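Local coordinates for acyl-CoA dehydrogenase domain protein Tcur3481 (PDB 6WY9), which belongs to the FAD-binding acyl-CoA dehydrogenase family and probably oxidises acyl-CoA thioesters to their alpha,beta-unsaturated forms, at residues Val92-Ile97 against Asp107-Val112; Thr42-Leu47 against Gly51-Ala56; Ala300-Asp305 against Ala349-Leu354; Thr225-Val230 against Ser341-Gly346; Glu188-Thr193 against Ala198-Leu203. One frame throughout, in Å; residues are numbered along the deposited sequence.

Interaction 1: residues Val92-Ile97 against Asp107-Val112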
# COMPACT_ATOMS: atom_id res chain seq x y z
N VAL B 92 -23.94 -15.29 17.42
CA VAL B 92 -24.00 -15.86 16.07
C VAL B 92 -24.54 -17.30 16.13
O VAL B 92 -25.39 -17.69 15.31
CB VAL B 92 -22.62 -15.79 15.37
CG1 VAL B 92 -22.61 -16.56 14.05
CG2 VAL B 92 -22.17 -14.30 15.12
N ALA B 93 -24.08 -18.10 17.09
CA ALA B 93 -24.65 -19.44 17.19
C ALA B 93 -26.14 -19.36 17.46
O ALA B 93 -26.93 -20.13 16.89
CB ALA B 93 -23.95 -20.25 18.29
N ALA B 94 -26.56 -18.41 18.32
CA ALA B 94 -27.97 -18.34 18.67
C ALA B 94 -28.81 -17.89 17.49
O ALA B 94 -29.95 -18.37 17.30
CB ALA B 94 -28.18 -17.41 19.88
N LEU B 95 -28.30 -16.95 16.70
CA LEU B 95 -28.99 -16.54 15.49
C LEU B 95 -29.07 -17.67 14.47
O LEU B 95 -30.08 -17.82 13.78
CB LEU B 95 -28.31 -15.30 14.88
CG LEU B 95 -28.51 -13.98 15.62
CD1 LEU B 95 -27.73 -12.84 14.85
CD2 LEU B 95 -29.98 -13.67 15.69
N ALA B 96 -28.02 -18.50 14.37
CA ALA B 96 -28.10 -19.70 13.53
C ALA B 96 -29.20 -20.64 14.01
O ALA B 96 -29.91 -21.24 13.19
CB ALA B 96 -26.76 -20.43 13.51
N ILE B 97 -29.33 -20.80 15.33
CA ILE B 97 -30.39 -21.67 15.84
C ILE B 97 -31.75 -21.05 15.56
O ILE B 97 -32.72 -21.74 15.20
CB ILE B 97 -30.21 -21.94 17.34
CG1 ILE B 97 -29.00 -22.85 17.56
CG2 ILE B 97 -31.50 -22.60 17.91
CD1 ILE B 97 -28.44 -22.81 18.98
N ASP B 107 -35.55 -24.15 21.65
CA ASP B 107 -35.81 -24.11 23.09
C ASP B 107 -34.57 -23.78 23.91
O ASP B 107 -34.69 -23.47 25.10
CB ASP B 107 -36.43 -25.43 23.54
CG ASP B 107 -37.88 -25.54 23.14
OD1 ASP B 107 -38.52 -24.48 22.99
OD2 ASP B 107 -38.38 -26.68 22.97
N LEU B 108 -33.37 -23.81 23.31
CA LEU B 108 -32.18 -23.39 24.05
C LEU B 108 -32.06 -21.87 24.17
O LEU B 108 -31.23 -21.38 24.96
CB LEU B 108 -30.91 -23.96 23.37
CG LEU B 108 -30.79 -25.48 23.16
CD1 LEU B 108 -29.52 -25.79 22.38
CD2 LEU B 108 -30.73 -26.18 24.48
N LEU B 109 -32.83 -21.10 23.39
CA LEU B 109 -32.59 -19.67 23.23
C LEU B 109 -32.98 -18.89 24.49
O LEU B 109 -32.29 -17.92 24.86
CB LEU B 109 -33.34 -19.14 21.99
CG LEU B 109 -32.81 -19.72 20.65
CD1 LEU B 109 -33.61 -19.31 19.38
CD2 LEU B 109 -31.33 -19.36 20.47
N PRO B 110 -34.07 -19.24 25.16
CA PRO B 110 -34.37 -18.55 26.42
C PRO B 110 -33.18 -18.54 27.37
O PRO B 110 -32.91 -17.49 27.98
CB PRO B 110 -35.56 -19.35 26.96
CG PRO B 110 -36.28 -19.72 25.69
CD PRO B 110 -35.16 -20.16 24.78
N GLY B 111 -32.45 -19.65 27.51
CA GLY B 111 -31.29 -19.65 28.39
C GLY B 111 -30.17 -18.74 27.90
O GLY B 111 -29.38 -18.24 28.70
N VAL B 112 -30.08 -18.51 26.59
CA VAL B 112 -29.11 -17.54 26.09
C VAL B 112 -29.55 -16.12 26.44
O VAL B 112 -28.74 -15.28 26.86
CB VAL B 112 -28.90 -17.68 24.57
CG1 VAL B 112 -27.98 -16.55 24.05
CG2 VAL B 112 -28.34 -19.07 24.21
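Leu109 reaches across to Ala94 and Ile97 of helix 87-100, and its CD2 methyl does most of the touching. That methyl lies 3.6 Å from the carbonyl oxygen Ala94 O and 3.8 Å from Ala94 CB, so it rests against both the backbone and the small side chain of that residue. Further along the same helix, Ile97 CG2 stands 4.1 Å from Leu109 CD2, so the branched end of the leucine is met by two residues three positions apart. The Ile97 and Leu109 side chains run side by side, pointing opposite ways. With Leu109 CG anti to its carbonyl carbon and beside the backbone N (chi1 -66°), a bond that leaves the backbone obliquely still delivers the branched end to the helix. Replacing Leu109 with an alanine would probably open a gap over Ala94 and leave Ile97 CG2 without its mate across the contact. Away from this tight spot the packing slackens. Val112 CG1 comes within 4.3 Å of Ala94 CB, a looser touch one helical turn on. Leu108 CD1 stops 4.6 Å from Ile97 CD1, and this leucine is partly exposed. Asp107 turns away, and it and Pro110 lie on the solvent side. No hydrogen bond links the two segments, so van der Waals packing alone joins them in the N-terminal helical domain, far from the flavin. Beyond it, Val112 and Ile97 both touch Leu119 of strand 118-122, Ala93 and Ala96 pack on Leu164 of strand 160-169, and Val92 leans on helix 215-248.

Interaction 2: residues Thr42-Leu47 against Gly51-Ala56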
# COMPACT_ATOMS: atom_id res chain seq x y z
N THR B 42 -18.99 -11.46 35.19
CA THR B 42 -19.77 -10.34 35.73
C THR B 42 -20.33 -9.50 34.59
O THR B 42 -21.52 -9.18 34.56
CB THR B 42 -18.88 -9.50 36.66
OG1 THR B 42 -18.39 -10.36 37.70
CG2 THR B 42 -19.74 -8.38 37.31
N LEU B 43 -19.47 -9.17 33.63
CA LEU B 43 -19.91 -8.46 32.44
C LEU B 43 -21.01 -9.23 31.70
O LEU B 43 -21.99 -8.63 31.23
CB LEU B 43 -18.72 -8.23 31.53
CG LEU B 43 -19.02 -7.48 30.22
CD1 LEU B 43 -19.76 -6.15 30.53
CD2 LEU B 43 -17.70 -7.23 29.42
N TRP B 44 -20.85 -10.55 31.58
CA TRP B 44 -21.87 -11.37 30.93
C TRP B 44 -23.21 -11.24 31.64
O TRP B 44 -24.26 -11.11 31.00
CB TRP B 44 -21.43 -12.84 30.92
CG TRP B 44 -22.28 -13.63 29.99
CD1 TRP B 44 -23.34 -14.45 30.31
CD2 TRP B 44 -22.17 -13.64 28.57
NE1 TRP B 44 -23.88 -14.98 29.17
CE2 TRP B 44 -23.19 -14.49 28.08
CE3 TRP B 44 -21.31 -13.01 27.65
CZ2 TRP B 44 -23.37 -14.74 26.70
CZ3 TRP B 44 -21.49 -13.28 26.26
CH2 TRP B 44 -22.51 -14.13 25.81
N ARG B 45 -23.21 -11.32 32.97
CA ARG B 45 -24.47 -11.24 33.70
C ARG B 45 -25.08 -9.85 33.61
O ARG B 45 -26.31 -9.69 33.54
CB ARG B 45 -24.25 -11.63 35.16
CG ARG B 45 -24.05 -13.13 35.43
CD ARG B 45 -24.01 -13.40 36.95
NE ARG B 45 -22.99 -12.60 37.66
CZ ARG B 45 -23.25 -11.50 38.37
NH1 ARG B 45 -24.49 -11.04 38.47
NH2 ARG B 45 -22.26 -10.84 38.98
N GLU B 46 -24.24 -8.82 33.63
CA GLU B 46 -24.73 -7.45 33.48
C GLU B 46 -25.39 -7.25 32.11
O GLU B 46 -26.47 -6.67 32.00
CB GLU B 46 -23.57 -6.47 33.66
CG GLU B 46 -22.87 -6.53 35.05
CD GLU B 46 -23.58 -5.68 36.05
OE1 GLU B 46 -24.03 -4.60 35.61
OE2 GLU B 46 -23.73 -6.10 37.23
N LEU B 47 -24.73 -7.74 31.05
CA LEU B 47 -25.31 -7.70 29.70
C LEU B 47 -26.65 -8.42 29.64
O LEU B 47 -27.59 -7.93 29.00
CB LEU B 47 -24.35 -8.32 28.69
CG LEU B 47 -23.09 -7.46 28.54
CD1 LEU B 47 -22.03 -8.22 27.74
CD2 LEU B 47 -23.36 -6.07 27.91
N GLY B 51 -30.71 -6.85 29.09
CA GLY B 51 -31.44 -7.29 27.93
C GLY B 51 -30.62 -7.27 26.67
O GLY B 51 -31.15 -7.50 25.58
N LEU B 52 -29.31 -7.04 26.80
CA LEU B 52 -28.48 -6.90 25.62
C LEU B 52 -28.16 -8.24 24.97
O LEU B 52 -27.87 -8.26 23.77
CB LEU B 52 -27.20 -6.15 25.98
CG LEU B 52 -27.47 -4.68 26.32
CD1 LEU B 52 -26.24 -4.01 26.88
CD2 LEU B 52 -27.87 -3.98 25.03
N LEU B 53 -28.23 -9.36 25.71
CA LEU B 53 -28.09 -10.66 25.05
C LEU B 53 -29.34 -11.00 24.26
O LEU B 53 -29.29 -11.77 23.29
CB LEU B 53 -27.78 -11.78 26.06
CG LEU B 53 -26.51 -11.59 26.92
CD1 LEU B 53 -26.34 -12.76 27.89
CD2 LEU B 53 -25.19 -11.37 26.09
N GLY B 54 -30.48 -10.43 24.66
CA GLY B 54 -31.72 -10.76 24.01
C GLY B 54 -32.10 -9.85 22.88
O GLY B 54 -33.01 -10.17 22.10
N VAL B 55 -31.39 -8.72 22.75
CA VAL B 55 -31.86 -7.68 21.84
C VAL B 55 -31.89 -8.19 20.40
O VAL B 55 -32.85 -7.92 19.67
CB VAL B 55 -31.01 -6.39 22.00
CG1 VAL B 55 -29.62 -6.58 21.48
CG2 VAL B 55 -31.68 -5.25 21.31
N ALA B 56 -30.90 -8.98 19.98
CA ALA B 56 -30.87 -9.52 18.61
C ALA B 56 -31.68 -10.79 18.39
O ALA B 56 -31.83 -11.22 17.24
CB ALA B 56 -29.42 -9.80 18.18
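A Schellman motif closes helix 41-49 and turns the chain so that Leu52 and Leu53 fold back on Leu47 and Trp44. Its long bond runs from Leu52 N to Leu47 O at 2.9 Å, bent at the hydrogen (141°), the amide approaching the carbonyl almost head-on. Leu53 covers one face of the Trp44 indole with both methyls: CD2 sits 4.0 Å from the centroid of the six-membered ring, only 16° off its normal, in a CH-pi contact, while CD1 lies over the same face nearer the rim, 3.6 Å from CE2. The two side chains cross at about a right angle. Trp44 CG stands anti to the backbone N (chi1 -167°), which carries the ring forward along the helix although the first bond of the side chain points away from the loop. Gly51 makes the reversal possible: at its positive phi a beta carbon would jam against the carbonyl oxygen before it. In the next shell, Arg118 adds a cation-pi contact to Trp44, and Leu87 of helix 87-100 touches Trp44, Leu47 and Leu53 alike. On the other flank of the turn, Leu47 CD2 meets Leu52 CD1 at 3.7 Å.

Interaction 3: residues Ala300-Asp305 against Ala349-Leu354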
# COMPACT_ATOMS: atom_id res chain seq x y z
N ALA B 300 -17.38 -6.71 3.51
CA ALA B 300 -17.23 -6.17 4.86
C ALA B 300 -16.06 -6.84 5.57
O ALA B 300 -15.26 -6.17 6.22
CB ALA B 300 -18.52 -6.35 5.66
N LYS B 301 -15.93 -8.16 5.42
CA LYS B 301 -14.86 -8.90 6.10
C LYS B 301 -13.49 -8.53 5.56
O LYS B 301 -12.51 -8.44 6.32
CB LYS B 301 -15.13 -10.41 5.96
CG LYS B 301 -14.10 -11.33 6.65
CD LYS B 301 -13.99 -10.98 8.16
CE LYS B 301 -13.30 -12.13 8.95
NZ LYS B 301 -12.05 -12.64 8.28
N TRP B 302 -13.36 -8.34 4.23
CA TRP B 302 -12.05 -7.94 3.71
C TRP B 302 -11.64 -6.57 4.26
O TRP B 302 -10.47 -6.37 4.63
CB TRP B 302 -12.05 -7.91 2.17
CG TRP B 302 -10.72 -7.37 1.65
CD1 TRP B 302 -9.57 -8.08 1.49
CD2 TRP B 302 -10.41 -6.02 1.26
NE1 TRP B 302 -8.56 -7.28 1.01
CE2 TRP B 302 -9.05 -6.01 0.85
CE3 TRP B 302 -11.16 -4.82 1.20
CZ2 TRP B 302 -8.41 -4.85 0.38
CZ3 TRP B 302 -10.51 -3.65 0.74
CH2 TRP B 302 -9.14 -3.68 0.36
N TRP B 303 -12.57 -5.61 4.29
CA TRP B 303 -12.26 -4.30 4.89
C TRP B 303 -11.81 -4.47 6.34
O TRP B 303 -10.84 -3.82 6.77
CB TRP B 303 -13.48 -3.38 4.80
CG TRP B 303 -13.45 -2.58 3.54
CD1 TRP B 303 -14.23 -2.77 2.42
CD2 TRP B 303 -12.51 -1.56 3.22
NE1 TRP B 303 -13.86 -1.89 1.44
CE2 TRP B 303 -12.81 -1.13 1.90
CE3 TRP B 303 -11.47 -0.94 3.93
CZ2 TRP B 303 -12.09 -0.11 1.26
CZ3 TRP B 303 -10.76 0.10 3.31
CH2 TRP B 303 -11.07 0.52 1.97
N ALA B 304 -12.49 -5.34 7.10
CA ALA B 304 -12.06 -5.66 8.47
C ALA B 304 -10.65 -6.22 8.48
O ALA B 304 -9.82 -5.84 9.32
CB ALA B 304 -13.02 -6.69 9.10
N ASP B 305 -10.38 -7.17 7.57
CA ASP B 305 -9.11 -7.90 7.58
C ASP B 305 -7.97 -7.00 7.16
O ASP B 305 -6.83 -7.17 7.62
CB ASP B 305 -9.15 -9.08 6.60
CG ASP B 305 -10.18 -10.11 6.97
OD1 ASP B 305 -10.58 -10.15 8.13
OD2 ASP B 305 -10.53 -10.90 6.06
N ALA B 349 -7.06 -14.70 1.54
CA ALA B 349 -8.07 -15.73 1.34
C ALA B 349 -9.40 -15.11 0.98
O ALA B 349 -10.16 -15.64 0.14
CB ALA B 349 -8.20 -16.61 2.63
N ASP B 350 -9.77 -14.03 1.67
CA ASP B 350 -11.08 -13.45 1.40
C ASP B 350 -11.15 -12.88 -0.01
O ASP B 350 -12.20 -12.98 -0.65
CB ASP B 350 -11.40 -12.42 2.46
CG ASP B 350 -11.83 -13.11 3.77
OD1 ASP B 350 -12.47 -14.21 3.74
OD2 ASP B 350 -11.53 -12.57 4.80
N LEU B 351 -10.07 -12.28 -0.51
CA LEU B 351 -10.07 -11.84 -1.90
C LEU B 351 -10.21 -13.02 -2.84
O LEU B 351 -10.91 -12.92 -3.85
CB LEU B 351 -8.80 -11.05 -2.24
CG LEU B 351 -8.61 -9.67 -1.56
CD1 LEU B 351 -7.26 -8.99 -1.97
CD2 LEU B 351 -9.84 -8.71 -1.81
N GLN B 352 -9.55 -14.14 -2.55
CA GLN B 352 -9.70 -15.28 -3.44
C GLN B 352 -11.15 -15.79 -3.49
O GLN B 352 -11.69 -16.04 -4.58
CB GLN B 352 -8.77 -16.41 -3.02
CG GLN B 352 -8.86 -17.60 -4.02
CD GLN B 352 -7.78 -18.61 -3.72
OE1 GLN B 352 -6.57 -18.34 -4.00
NE2 GLN B 352 -8.17 -19.79 -3.14
N ARG B 353 -11.78 -15.94 -2.33
CA ARG B 353 -13.16 -16.38 -2.27
C ARG B 353 -14.08 -15.38 -2.97
O ARG B 353 -14.99 -15.78 -3.72
CB ARG B 353 -13.57 -16.57 -0.80
CG ARG B 353 -14.93 -17.26 -0.66
CD ARG B 353 -15.25 -17.61 0.81
NE ARG B 353 -14.42 -18.72 1.31
CZ ARG B 353 -14.59 -20.00 0.98
NH1 ARG B 353 -13.80 -20.94 1.47
NH2 ARG B 353 -15.55 -20.34 0.12
N LEU B 354 -13.90 -14.09 -2.69
CA LEU B 354 -14.72 -13.08 -3.35
C LEU B 354 -14.51 -13.11 -4.87
O LEU B 354 -15.45 -12.93 -5.64
CB LEU B 354 -14.38 -11.69 -2.78
CG LEU B 354 -15.09 -10.46 -3.38
CD1 LEU B 354 -16.65 -10.56 -3.22
CD2 LEU B 354 -14.65 -9.22 -2.65
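Asp350 is the first residue of 349-354 to meet the opposite helix, its side chain crossing that of Lys301 at about a right angle. Lys301 CG and NZ both approach Asp350 OD2, the ammonium at 3.5 Å as a long salt bridge; the place of that oxygen is doubtful, being modelled too near Asp305. Lys301 is bent at chi2 and chi4, which curls NZ round to a firmer bridge one turn further along its own helix, 2.9 Å to the syn lone pair of Asp305 OD1. The strongest polar partner of NZ is the backbone oxygen Thr343 O, so the buried ammonium is held from several directions. Leu351 follows, laying CD2 over the five-membered ring of Trp302, 3.5 Å from its centroid and 21° off the normal. Without the indole, as with an alanine at Trp302, Leu351 CD2 would probably lose the ring face it lies on, opening a gap between the helices. Gln352 turns toward another protein chain, and Arg353 forms a salt bridge with Asp130. Leu354 touches Val299. The two short segments run antiparallel, axes 9.7 Å apart and crossing at -160°, as neighbouring helices do in the C-terminal helical bundle of acyl-CoA dehydrogenases.

Interaction 4: residues Thr225-Val230 against Ser341-Gly346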
# COMPACT_ATOMS: atom_id res chain seq x y z
N THR B 225 -19.85 -11.02 9.02
CA THR B 225 -20.44 -9.70 9.28
C THR B 225 -20.22 -9.32 10.74
O THR B 225 -19.81 -8.20 11.04
CB THR B 225 -21.93 -9.74 8.91
OG1 THR B 225 -22.06 -10.10 7.53
CG2 THR B 225 -22.60 -8.39 9.13
N ALA B 226 -20.46 -10.26 11.65
CA ALA B 226 -20.28 -10.00 13.07
C ALA B 226 -18.82 -9.69 13.40
O ALA B 226 -18.52 -8.78 14.20
CB ALA B 226 -20.80 -11.21 13.87
N LEU B 227 -17.88 -10.46 12.83
CA LEU B 227 -16.48 -10.18 13.09
C LEU B 227 -16.12 -8.79 12.57
O LEU B 227 -15.35 -8.07 13.19
CB LEU B 227 -15.58 -11.25 12.42
CG LEU B 227 -15.57 -12.61 13.14
CD1 LEU B 227 -15.12 -13.78 12.13
CD2 LEU B 227 -14.66 -12.53 14.39
N ALA B 228 -16.66 -8.42 11.41
CA ALA B 228 -16.41 -7.08 10.91
C ALA B 228 -16.98 -6.03 11.85
O ALA B 228 -16.38 -4.97 12.02
CB ALA B 228 -16.96 -6.92 9.51
N ALA B 229 -18.11 -6.31 12.52
CA ALA B 229 -18.63 -5.33 13.48
C ALA B 229 -17.65 -5.12 14.65
O ALA B 229 -17.40 -3.98 15.06
CB ALA B 229 -20.01 -5.74 14.00
N VAL B 230 -17.10 -6.21 15.19
CA VAL B 230 -16.15 -6.08 16.30
C VAL B 230 -14.93 -5.31 15.82
O VAL B 230 -14.41 -4.42 16.52
CB VAL B 230 -15.75 -7.48 16.82
CG1 VAL B 230 -14.72 -7.34 17.98
CG2 VAL B 230 -16.98 -8.30 17.22
N SER B 341 -8.45 -10.21 12.13
CA SER B 341 -8.15 -10.09 10.71
C SER B 341 -7.78 -11.43 10.07
O SER B 341 -7.69 -11.52 8.83
CB SER B 341 -7.00 -9.08 10.49
OG SER B 341 -5.78 -9.59 11.05
N GLY B 342 -7.59 -12.46 10.89
CA GLY B 342 -7.35 -13.82 10.38
C GLY B 342 -8.47 -14.82 10.68
O GLY B 342 -8.36 -16.00 10.31
N THR B 343 -9.53 -14.38 11.35
CA THR B 343 -10.55 -15.31 11.84
C THR B 343 -11.48 -15.64 10.68
O THR B 343 -11.98 -14.73 10.01
CB THR B 343 -11.28 -14.71 13.03
OG1 THR B 343 -10.26 -14.40 14.01
CG2 THR B 343 -12.33 -15.73 13.63
N LEU B 344 -11.63 -16.94 10.41
CA LEU B 344 -12.24 -17.50 9.22
C LEU B 344 -11.37 -17.28 7.99
O LEU B 344 -11.86 -17.42 6.88
CB LEU B 344 -13.65 -16.96 8.94
CG LEU B 344 -14.59 -17.05 10.13
CD1 LEU B 344 -16.04 -16.56 9.82
CD2 LEU B 344 -14.57 -18.48 10.76
N GLY B 345 -10.09 -16.96 8.16
CA GLY B 345 -9.27 -16.63 7.02
C GLY B 345 -8.89 -15.15 7.00
O GLY B 345 -9.57 -14.29 7.57
N GLY B 346 -7.75 -14.86 6.36
CA GLY B 346 -7.21 -13.51 6.30
C GLY B 346 -7.59 -12.80 5.00
O GLY B 346 -8.41 -13.29 4.21
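No flat side chain lies between Leu227 and its partners Thr343 and Leu344, so there is no ring face or edge to cover within this contact; the side chain of Trp88, on helix 87-100, touches both Leu227 and Thr343. Across the contact itself, methyl meets methyl. Leu227 CD1 carries it, 3.7 Å from Thr343 CG2 and 3.7 Å from Leu344 CD1, wedged between two consecutive residues of the turn. Leu227 CD2 stays near Thr343 CG2 at 4.0 Å. The threonine is crossed at about a right angle. Its chi1 of -57° puts CG2 anti to the backbone N and facing the leucine, while OG1 swings off to hydrogen-bond Gln339 O. Both residues are presented by a type II beta turn from Gly342 to Gly345, closed by Gly345 N to Gly342 O at 2.9 Å. Leu344, at the third position of the turn, takes positive phi (70°), and Gly345 adopts angles at which a beta carbon would strike the preceding carbonyl oxygen. Gly346 then serves as N-cap of helix 347-362. The turn thus links helices 330-340 and 347-362 and rests on helix 215-248 at Leu227, with Lys301 of helix 295-319 packed against the same leucine.

Interaction 5: residues Glu188-Thr193 against Ala198-Leu203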
# COMPACT_ATOMS: atom_id res chain seq x y z
N GLU B 188 -8.21 -29.46 23.86
CA GLU B 188 -7.03 -28.90 24.49
C GLU B 188 -7.15 -27.39 24.51
O GLU B 188 -7.36 -26.76 23.46
CB GLU B 188 -5.76 -29.31 23.73
CG GLU B 188 -5.40 -30.78 23.86
CD GLU B 188 -4.13 -31.17 23.10
OE1 GLU B 188 -3.66 -30.42 22.22
OE2 GLU B 188 -3.59 -32.25 23.39
N ARG B 189 -7.02 -26.80 25.69
CA ARG B 189 -7.00 -25.35 25.78
C ARG B 189 -5.79 -24.78 25.04
O ARG B 189 -4.69 -25.35 25.10
CB ARG B 189 -6.99 -24.94 27.24
CG ARG B 189 -8.23 -25.43 27.97
CD ARG B 189 -8.07 -25.47 29.49
NE ARG B 189 -7.36 -24.32 30.05
CZ ARG B 189 -7.95 -23.18 30.42
NH1 ARG B 189 -9.27 -23.05 30.26
NH2 ARG B 189 -7.23 -22.18 30.94
N THR B 190 -5.98 -23.67 24.34
CA THR B 190 -4.87 -23.05 23.62
C THR B 190 -5.05 -21.54 23.67
O THR B 190 -6.14 -21.02 23.38
CB THR B 190 -4.79 -23.59 22.17
OG1 THR B 190 -3.61 -23.11 21.51
CG2 THR B 190 -6.01 -23.22 21.34
N GLU B 191 -4.01 -20.82 24.08
CA GLU B 191 -4.09 -19.37 24.19
C GLU B 191 -3.78 -18.69 22.86
O GLU B 191 -2.73 -18.95 22.25
CB GLU B 191 -3.13 -18.84 25.26
CG GLU B 191 -3.39 -17.37 25.56
CD GLU B 191 -2.36 -16.77 26.51
OE1 GLU B 191 -1.31 -17.40 26.71
OE2 GLU B 191 -2.61 -15.68 27.07
N THR B 192 -4.63 -17.75 22.44
CA THR B 192 -4.44 -17.09 21.16
C THR B 192 -3.88 -15.65 21.32
O THR B 192 -3.81 -15.09 22.41
CB THR B 192 -5.77 -17.07 20.38
OG1 THR B 192 -6.69 -16.22 21.07
CG2 THR B 192 -6.36 -18.47 20.33
N THR B 193 -3.55 -15.06 20.19
CA THR B 193 -3.02 -13.70 20.14
C THR B 193 -3.81 -12.74 21.01
O THR B 193 -3.23 -11.98 21.78
CB THR B 193 -3.06 -13.23 18.68
OG1 THR B 193 -2.19 -14.05 17.89
CG2 THR B 193 -2.63 -11.76 18.57
N ALA B 198 -8.94 -20.48 23.71
CA ALA B 198 -9.64 -21.28 22.70
C ALA B 198 -9.46 -22.77 23.00
O ALA B 198 -8.74 -23.16 23.93
CB ALA B 198 -9.14 -20.92 21.29
N GLY B 199 -10.13 -23.62 22.21
CA GLY B 199 -9.97 -25.06 22.38
C GLY B 199 -9.71 -25.71 21.02
O GLY B 199 -10.39 -25.40 20.04
N ASN B 200 -8.68 -26.55 20.93
CA ASN B 200 -8.51 -27.43 19.77
C ASN B 200 -9.36 -28.67 20.05
O ASN B 200 -9.12 -29.38 21.02
CB ASN B 200 -7.05 -27.77 19.51
CG ASN B 200 -6.18 -26.52 19.27
OD1 ASN B 200 -6.65 -25.53 18.72
ND2 ASN B 200 -4.90 -26.58 19.65
N LEU B 201 -10.39 -28.88 19.24
CA LEU B 201 -11.48 -29.80 19.52
C LEU B 201 -11.23 -31.14 18.83
O LEU B 201 -10.96 -31.17 17.62
CB LEU B 201 -12.78 -29.17 19.00
CG LEU B 201 -14.04 -28.92 19.83
CD1 LEU B 201 -15.25 -28.87 18.86
CD2 LEU B 201 -14.22 -29.98 20.96
N THR B 202 -11.30 -32.24 19.58
CA THR B 202 -11.25 -33.58 18.98
C THR B 202 -12.63 -34.22 19.11
O THR B 202 -13.20 -34.27 20.20
CB THR B 202 -10.19 -34.49 19.63
OG1 THR B 202 -8.87 -34.01 19.32
CG2 THR B 202 -10.29 -35.91 19.09
N LEU B 203 -13.16 -34.73 17.99
CA LEU B 203 -14.47 -35.36 17.94
C LEU B 203 -14.29 -36.81 17.50
O LEU B 203 -13.84 -37.08 16.39
CB LEU B 203 -15.40 -34.63 16.99
CG LEU B 203 -15.64 -33.16 17.30
CD1 LEU B 203 -14.86 -32.32 16.33
CD2 LEU B 203 -17.12 -32.85 17.15
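The first torsions of Thr190 and Asn200 bring their side chains together: in Thr190, chi1 of -173° leaves CG2 between the backbone N and the carbonyl carbon, and in Asn200, chi1 of -59° swings CG beside its own N. Thr190 CG2 then lies 3.6 Å from Asn200 OD1, the two side chains crossing at about a right angle on the face they share with Glu188 and Ala198. On this face Ala198 CB also packs 3.8 Å from Thr192 CG2. The backbones form an antiparallel hairpin. Glu188 and Asn200 exchange two bonds, Glu188 N to Asn200 O at 3.0 Å and Asn200 N to Glu188 O at 2.9 Å. Thr190 and Ala198 exchange another two, but here Thr190 N stands above the carbonyl plane of Ala198, 43° out of it. Between these pairs Arg189 faces Gly199, and Gly199 CA comes to 3.3 Å from Glu188 O in a CA-H...O contact. Another protein chain of the assembly offers backbone partners to Thr190 OG1 and Asn200 ND2, and Arg189 reaches Glu36 O. Strand 197-203 continues the sheet of the beta domain, with strand 185-191 along one edge and strand 144-154 along the other, where Val153 N binds Asn200 OD1.

Interactions 1 and 2 belong to the N-terminal helices and touch, Leu95 CD2 lying 3.4 Å from Ala56 O; both are buried and apolar, although interaction 2 adds a helix-ending backbone bond. Interactions 3 and 4 lie side by side in the C-terminal region, their segments alternating along the chain, and meet where Lys301 NZ reaches Thr343 O at 2.7 Å. There buried charge stands beside the methyl packing of interaction 4, which also touches interaction 1 through Val92 and Ala226. Interaction 5 differs most: a partly buried hairpin held mainly by backbone bonds, and together with interaction 3 it engages other chains strongly. Its nearest atoms stay about 8 Å from interaction 4.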